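Local atomic coordinates of nisin biosynthesis protein NisC (Lactococcus lactis subsp. lactis, PDB entry 2G0D), a protein that acts as the zinc-dependent lantibiotic cyclase of nisin biosynthesis, closing the thioether rings of the peptide. Residues A[127-130]-A[131-135]. Numbering follows the deposited sequence.
Sequences ENIT and PPDYD
Pro131 O, next to Thr130, is gripped by two backbone amides, Asp135 N at 2.9 Å and Tyr134 N at 3.0 Å, and lies 3.6 Å above the Tyr134 ring, over its centre. Two further bonds tie Thr130 to Asp133. The backbone N of Thr130 donates to OD2 of Asp133 over 3.0 Å, nearly straight at 166° and meeting the carboxylate from above its plane. In return, Asp133 N reaches Thr130 O at 3.0 Å, tilted out of the carbonyl plane. This second bond closes a type I beta turn with Pro131 and Pro132 at its second and third positions. Their fixed phi angles suit such a turn, and their nitrogens have no proton that would need a partner. Aspartate suits the fourth position because its short side chain, with CG beside its own backbone N (chi1 -73°), can turn back to the amide of Thr130. This resembles one half of a capping box; the reciprocal side-chain bond is missing, since Thr130 OG1 bonds Asn185 O instead.

With chi1 at 180°, OG1 lies opposite the backbone N of Thr130, next to Pro131 CD. That leaves the methyl as the branch toward the carboxylate, CG2 lying 3.6 Å from Asp133 OD2. Ile129 adds the flank of its side chain, CG1 approaching Asp133 OD2 at 3.8 Å, and its CD1 makes a looser apolar contact with CD1 of Tyr134.

The turn lies at the start of the weakly bonded helix at about 131-134, which follows the loop leaving helix 100-122 in this alpha-toroid enzyme. Phe124 packs on Ile129 and Asp133, Leu169 also meets Ile129, and Met187 touches Pro131, whose side chain is about 13 Å from the zinc ion. Beyond the turn, Tyr134 O bonds to Ser141 OG, joining it to helix 140-147.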
loop_
_atom_site.group_PDB
_atom_site.type_symbol
_atom_site.label_atom_id
_atom_site.label_comp_id
_atom_site.label_asym_id
_atom_site.label_seq_id
_atom_site.Cartn_x
_atom_site.Cartn_y
_atom_site.Cartn_z
ATOM N N GLU A 127 17.915 -16.900 5.313
ATOM C CA GLU A 127 19.101 -16.243 5.880
ATOM C C GLU A 127 19.342 -14.841 5.307
ATOM O O GLU A 127 19.980 -14.002 5.957
ATOM C CB GLU A 127 20.359 -17.105 5.688
ATOM C CG GLU A 127 20.469 -18.264 6.661
ATOM C CD GLU A 127 21.878 -18.827 6.763
ATOM O OE1 GLU A 127 22.810 -18.278 6.126
ATOM O OE2 GLU A 127 22.057 -19.834 7.484
ATOM N N ASN A 128 18.834 -14.603 4.094
ATOM C CA ASN A 128 19.031 -13.341 3.372
ATOM C C ASN A 128 17.752 -12.506 3.301
ATOM O O ASN A 128 17.648 -11.569 2.492
ATOM C CB ASN A 128 19.579 -13.612 1.964
ATOM C CG ASN A 128 20.887 -14.395 1.984
ATOM O OD1 ASN A 128 21.753 -14.151 2.830
ATOM N ND2 ASN A 128 21.034 -15.346 1.050
ATOM N N ILE A 129 16.788 -12.851 4.157
ATOM C CA ILE A 129 15.468 -12.197 4.170
ATOM C C ILE A 129 15.566 -10.687 4.394
ATOM O O ILE A 129 16.194 -10.214 5.347
ATOM C CB ILE A 129 14.456 -12.874 5.154
ATOM C CG1 ILE A 129 13.025 -12.342 4.914
ATOM C CG2 ILE A 129 14.893 -12.715 6.613
ATOM C CD1 ILE A 129 11.940 -13.052 5.722
ATOM N N THR A 130 14.944 -9.956 3.471
ATOM C CA THR A 130 14.966 -8.508 3.419
ATOM C C THR A 130 13.521 -8.051 3.124
ATOM O O THR A 130 12.737 -8.849 2.589
ATOM C CB THR A 130 15.983 -8.038 2.352
ATOM O OG1 THR A 130 16.017 -6.614 2.294
ATOM C CG2 THR A 130 15.676 -8.611 0.964
ATOM N N PRO A 131 13.141 -6.808 3.511
ATOM C CA PRO A 131 11.718 -6.415 3.314
ATOM C C PRO A 131 11.097 -6.601 1.916
ATOM O O PRO A 131 9.978 -7.113 1.849
ATOM C CB PRO A 131 11.679 -4.948 3.768
ATOM C CG PRO A 131 12.780 -4.861 4.792
ATOM C CD PRO A 131 13.891 -5.727 4.182
ATOM N N PRO A 132 11.794 -6.216 0.816
ATOM C CA PRO A 132 11.197 -6.414 -0.510
ATOM C C PRO A 132 10.763 -7.849 -0.803
ATOM O O PRO A 132 10.067 -8.060 -1.784
ATOM C CB PRO A 132 12.328 -6.019 -1.485
ATOM C CG PRO A 132 13.192 -5.130 -0.719
ATOM C CD PRO A 132 13.123 -5.580 0.710
ATOM N N ASP A 133 11.171 -8.814 0.026
ATOM C CA ASP A 133 10.741 -10.214 -0.142
ATOM C C ASP A 133 9.250 -10.379 0.133
ATOM O O ASP A 133 8.541 -11.018 -0.638
ATOM C CB ASP A 133 11.516 -11.171 0.774
ATOM C CG ASP A 133 12.964 -11.391 0.331
ATOM O OD1 ASP A 133 13.261 -11.358 -0.889
ATOM O OD2 ASP A 133 13.807 -11.631 1.226
ATOM N N TYR A 134 8.778 -9.796 1.232
ATOM C CA TYR A 134 7.438 -10.088 1.753
ATOM C C TYR A 134 6.525 -8.854 1.760
ATOM O O TYR A 134 5.316 -8.998 1.954
ATOM C CB TYR A 134 7.542 -10.633 3.188
ATOM C CG TYR A 134 8.157 -9.635 4.139
ATOM C CD1 TYR A 134 9.523 -9.686 4.453
ATOM C CD2 TYR A 134 7.391 -8.606 4.684
ATOM C CE1 TYR A 134 10.098 -8.746 5.305
ATOM C CE2 TYR A 134 7.960 -7.657 5.524
ATOM C CZ TYR A 134 9.309 -7.731 5.837
ATOM O OH TYR A 134 9.859 -6.788 6.688
ATOM N N ASP A 135 7.111 -7.663 1.556
ATOM C CA ASP A 135 6.436 -6.390 1.878
ATOM C C ASP A 135 5.398 -5.913 0.864
ATOM O O ASP A 135 5.113 -6.568 -0.122
ATOM C CB ASP A 135 7.440 -5.276 2.306
ATOM C CG ASP A 135 8.153 -4.575 1.133
ATOM O OD1 ASP A 135 9.099 -3.782 1.394
ATOM O OD2 ASP A 135 7.787 -4.787 -0.033
#